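Local coordinates for protein oxalate biosynthetic component 1 (Burkholderia thailandensis, PDB 5IKY) that produces oxalate as a bifunctional enzyme, an alpha/beta serine hydrolase with an additional lyase activity, in quorum sensing-dependent oxalogenesis, at residues A[133-136]-A[137-141]; A[18-21]-A[22-25]. One frame throughout, in Å; residues are numbered along the deposited sequence.

Contact 1. Residues A[133-136]-A[137-141]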
loop_
_atom_site.group_PDB
_atom_site.type_symbol
_atom_site.label_atom_id
_atom_site.label_comp_id
_atom_site.label_asym_id
_atom_site.label_seq_id
_atom_site.Cartn_x
_atom_site.Cartn_y
_atom_site.Cartn_z
ATOM N N VAL A 133 -11.798 16.639 -26.302
ATOM C CA VAL A 133 -11.645 15.967 -25.017
ATOM C C VAL A 133 -10.217 16.098 -24.496
ATOM O O VAL A 133 -10.004 16.360 -23.312
ATOM C CB VAL A 133 -12.022 14.472 -25.111
ATOM C CG1 VAL A 133 -11.669 13.747 -23.821
ATOM C CG2 VAL A 133 -13.505 14.317 -25.426
ATOM N N LEU A 134 -9.241 15.936 -25.384
ATOM C CA LEU A 134 -7.840 16.040 -24.989
ATOM C C LEU A 134 -7.458 17.469 -24.614
ATOM O O LEU A 134 -6.663 17.679 -23.699
ATOM C CB LEU A 134 -6.925 15.528 -26.102
ATOM C CG LEU A 134 -6.862 14.006 -26.262
ATOM C CD1 LEU A 134 -5.826 13.610 -27.300
ATOM C CD2 LEU A 134 -6.569 13.337 -24.927
ATOM N N GLN A 135 -8.021 18.450 -25.315
ATOM C CA GLN A 135 -7.725 19.847 -25.011
ATOM C C GLN A 135 -8.310 20.274 -23.671
ATOM O O GLN A 135 -7.630 20.909 -22.866
ATOM C CB GLN A 135 -8.240 20.773 -26.114
ATOM C CG GLN A 135 -7.170 21.207 -27.099
ATOM C CD GLN A 135 -6.101 22.085 -26.468
ATOM O OE1 GLN A 135 -6.264 22.589 -25.357
ATOM N NE2 GLN A 135 -5.000 22.273 -27.182
ATOM N N LEU A 136 -9.570 19.927 -23.435
ATOM C CA LEU A 136 -10.232 20.329 -22.201
ATOM C C LEU A 136 -9.619 19.624 -20.993
ATOM O O LEU A 136 -9.430 20.240 -19.944
ATOM C CB LEU A 136 -11.738 20.057 -22.277
ATOM C CG LEU A 136 -12.498 20.886 -23.318
ATOM C CD1 LEU A 136 -13.999 20.787 -23.116
ATOM C CD2 LEU A 136 -12.054 22.338 -23.283
ATOM N N THR A 137 -9.291 18.344 -21.140
ATOM C CA THR A 137 -8.705 17.599 -20.030
ATOM C C THR A 137 -7.266 18.041 -19.768
ATOM O O THR A 137 -6.780 17.944 -18.639
ATOM C CB THR A 137 -8.739 16.075 -20.271
ATOM O OG1 THR A 137 -8.137 15.766 -21.535
ATOM C CG2 THR A 137 -10.174 15.565 -20.250
ATOM N N THR A 138 -6.590 18.525 -20.806
ATOM C CA THR A 138 -5.270 19.130 -20.642
ATOM C C THR A 138 -5.397 20.395 -19.801
ATOM O O THR A 138 -4.518 20.715 -19.004
ATOM C CB THR A 138 -4.616 19.473 -22.002
ATOM O OG1 THR A 138 -4.461 18.280 -22.783
ATOM C CG2 THR A 138 -3.250 20.114 -21.799
ATOM N N PHE A 139 -6.515 21.097 -19.973
ATOM C CA PHE A 139 -6.761 22.349 -19.271
ATOM C C PHE A 139 -7.293 22.140 -17.859
ATOM O O PHE A 139 -7.486 23.104 -17.118
ATOM C CB PHE A 139 -7.740 23.218 -20.063
ATOM C CG PHE A 139 -7.125 23.898 -21.249
ATOM C CD1 PHE A 139 -5.749 23.924 -21.412
ATOM C CD2 PHE A 139 -7.920 24.529 -22.191
ATOM C CE1 PHE A 139 -5.177 24.554 -22.503
ATOM C CE2 PHE A 139 -7.357 25.162 -23.282
ATOM C CZ PHE A 139 -5.984 25.176 -23.438
ATOM N N GLY A 140 -7.541 20.887 -17.488
ATOM C CA GLY A 140 -8.006 20.585 -16.146
ATOM C C GLY A 140 -9.453 20.135 -16.042
ATOM O O GLY A 140 -9.933 19.845 -14.944
ATOM N N TRP A 141 -10.159 20.089 -17.170
ATOM C CA TRP A 141 -11.499 19.509 -17.194
ATOM C C TRP A 141 -11.389 18.018 -16.907
ATOM O O TRP A 141 -10.371 17.399 -17.210
ATOM C CB TRP A 141 -12.187 19.733 -18.542
ATOM C CG TRP A 141 -12.560 21.159 -18.837
ATOM C CD1 TRP A 141 -11.709 22.218 -18.976
ATOM C CD2 TRP A 141 -13.879 21.673 -19.063
ATOM N NE1 TRP A 141 -12.418 23.360 -19.258
ATOM C CE2 TRP A 141 -13.752 23.053 -19.317
ATOM C CE3 TRP A 141 -15.156 21.101 -19.066
ATOM C CZ2 TRP A 141 -14.853 23.870 -19.575
ATOM C CZ3 TRP A 141 -16.248 21.914 -19.320
ATOM C CH2 TRP A 141 -16.089 23.282 -19.571
#
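L136 and W141 meet across the Schellman motif that ends helix 126-138: W141 N gives L136 O a hydrogen bond of 2.9 Å, and G140, at positive phi (109°), turns the chain back on the last helical turn. The two side chains thus run alongside each other in the same direction. L136 CB sits over one face of the indole, 4.0 Å from the centroid of its five-membered ring in a CH-pi contact, while W141 NE1 is held by T158. One residue earlier on the helix, Q135 meets F139, its amide steeply inclined (64°) to the ring. Q135 OE1 stands over one face, toward the rim and 3.2 Å from F139 CZ, because the side chain bends at chi2 (-66°); NE2 of the same amide is bonded to P194 O, which fixes its rotation. Strand 149-150 packs against V133, L136, T137 and W141, and W192 touches both Q135 and F139. Further back, T137 adds its hydroxyl to the helical bonding. Its OG1, turned between the backbone N and the carbonyl carbon, joins T137 N on one acceptor, V133 O, at 2.6 Å from OG1 and 3.0 Å from N.

Contact 2. Residues A[18-21]-A[22-25]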
loop_
_atom_site.group_PDB
_atom_site.type_symbol
_atom_site.label_atom_id
_atom_site.label_comp_id
_atom_site.label_asym_id
_atom_site.label_seq_id
_atom_site.Cartn_x
_atom_site.Cartn_y
_atom_site.Cartn_z
ATOM N N PHE A 18 4.755 20.455 -16.575
ATOM C CA PHE A 18 3.559 20.749 -15.800
ATOM C C PHE A 18 2.885 22.028 -16.293
ATOM O O PHE A 18 3.549 23.032 -16.546
ATOM C CB PHE A 18 3.906 20.867 -14.315
ATOM C CG PHE A 18 2.809 21.460 -13.477
ATOM C CD1 PHE A 18 1.636 20.760 -13.245
ATOM C CD2 PHE A 18 2.958 22.712 -12.907
ATOM C CE1 PHE A 18 0.630 21.306 -12.469
ATOM C CE2 PHE A 18 1.957 23.264 -12.130
ATOM C CZ PHE A 18 0.791 22.560 -11.910
ATOM N N LEU A 19 1.564 21.977 -16.437
ATOM C CA LEU A 19 0.782 23.153 -16.804
ATOM C C LEU A 19 -0.325 23.402 -15.780
ATOM O O LEU A 19 -1.247 22.599 -15.640
ATOM C CB LEU A 19 0.184 22.991 -18.203
ATOM C CG LEU A 19 -0.655 24.164 -18.717
ATOM C CD1 LEU A 19 0.167 25.445 -18.787
ATOM C CD2 LEU A 19 -1.253 23.831 -20.073
ATOM N N ASP A 20 -0.221 24.519 -15.065
ATOM C CA ASP A 20 -1.182 24.872 -14.023
ATOM C C ASP A 20 -2.579 25.101 -14.601
ATOM O O ASP A 20 -2.773 25.993 -15.428
ATOM C CB ASP A 20 -0.709 26.124 -13.280
ATOM C CG ASP A 20 -1.311 26.250 -11.890
ATOM O OD1 ASP A 20 -2.434 25.754 -11.665
ATOM O OD2 ASP A 20 -0.652 26.856 -11.019
ATOM N N PRO A 21 -3.562 24.298 -14.156
ATOM C CA PRO A 21 -4.943 24.421 -14.633
ATOM C C PRO A 21 -5.562 25.761 -14.263
ATOM O O PRO A 21 -6.541 26.173 -14.881
ATOM C CB PRO A 21 -5.680 23.283 -13.911
ATOM C CG PRO A 21 -4.637 22.401 -13.370
ATOM C CD PRO A 21 -3.425 23.239 -13.145
ATOM N N LEU A 22 -4.997 26.420 -13.255
ATOM C CA LEU A 22 -5.552 27.666 -12.743
ATOM C C LEU A 22 -4.845 28.894 -13.312
ATOM O O LEU A 22 -5.011 30.003 -12.809
ATOM C CB LEU A 22 -5.486 27.679 -11.214
ATOM C CG LEU A 22 -6.196 26.505 -10.537
ATOM C CD1 LEU A 22 -6.166 26.650 -9.025
ATOM C CD2 LEU A 22 -7.628 26.385 -11.041
ATOM N N GLU A 23 -4.056 28.690 -14.361
ATOM C CA GLU A 23 -3.449 29.794 -15.092
ATOM C C GLU A 23 -4.289 30.123 -16.317
ATOM O O GLU A 23 -4.878 29.225 -16.921
ATOM C CB GLU A 23 -2.020 29.453 -15.518
ATOM C CG GLU A 23 -0.980 29.581 -14.424
ATOM C CD GLU A 23 0.430 29.396 -14.947
ATOM O OE1 GLU A 23 0.597 29.271 -16.180
ATOM O OE2 GLU A 23 1.371 29.374 -14.127
ATOM N N PRO A 24 -4.357 31.412 -16.682
ATOM C CA PRO A 24 -5.041 31.806 -17.919
ATOM C C PRO A 24 -4.461 31.082 -19.133
ATOM O O PRO A 24 -3.258 30.831 -19.184
ATOM C CB PRO A 24 -4.795 33.321 -18.004
ATOM C CG PRO A 24 -3.882 33.667 -16.862
ATOM C CD PRO A 24 -3.992 32.573 -15.858
ATOM N N LYS A 25 -5.319 30.741 -20.089
ATOM C CA LYS A 25 -4.901 29.976 -21.257
ATOM C C LYS A 25 -5.016 30.798 -22.536
ATOM O O LYS A 25 -4.764 30.297 -23.633
ATOM C CB LYS A 25 -5.729 28.696 -21.368
ATOM C CG LYS A 25 -5.497 27.722 -20.226
ATOM C CD LYS A 25 -4.078 27.176 -20.257
ATOM C CE LYS A 25 -3.519 26.993 -18.856
ATOM N NZ LYS A 25 -4.440 26.214 -17.987
HETATM O O HOH W 1 2.629 26.312 -15.032
HETATM O O HOH W 2 -6.951 25.803 -17.489
#
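The D20 carboxylate and the backbone of L22 form an Asx turn, nested in the type I beta turn that runs from D20 to E23 between strands 17-18 and 26-28. L22 N reaches D20 OD1 at 3.1 Å in a nearly straight bond, but from above the carboxylate plane, 43° out of it. The same OD1 also touches L22 CB, 3.6 Å away. The E23 carboxylate is turned 34° from that of D20, and the two side chains cross at about a right angle, D20 CB packing on E23 CG at 3.7 Å. Their charges come fairly close, D20 OD2 being 4.5 Å from E23 OE2, which would tend to raise the proton affinity of either group; E23 OE2 is, however, bonded to G247 N. The other flat group, the F18 ring, has D20 N above one face, toward its rim.

D20 O takes two hydrogen bonds from opposite faces of its carbonyl plane. E23 N closes the beta turn on one side, and K25 NZ arrives on the other at 3.1 Å. The lysine gets there by curling: with chi2 at -66° and further bends at chi3 and chi4, its chain doubles back toward the turn. L19 and K25 meet tip to tip on the way, L19 CD1 against K25 CE. The ammonium thereby serves as a second tie across the turn and makes a weak bond to E23 O as well. The turn's own central residues reach outward: L22 O is hydrogen-bonded to Y66 OH, and P21 packs on P200. A water completes the arrangement, accepting from K25 NZ at 2.6 Å and donating to P21 O at 2.7 Å.

Contacts 1 and 2 lie with centres 11 Å apart, on the same side of the chain's centre and about 30 Å from it. F139 joins them directly: K25 CD comes 3.6 Å from F139 CE1, so the phenyl has Q135 OE1 of its own contact on one face and the lysine chain of contact 2 on the other, near the CE1 rim. Beside it, P21 CB packs 3.7 Å from F139 O and 4.2 Å from G140 CA, setting the beta turn against the helix end. Both also reach one neighbouring segment, Q135 through P194 and K25 through a backbone bond with Q193. The magnesium ligands H227 and E477 belong to neither contact.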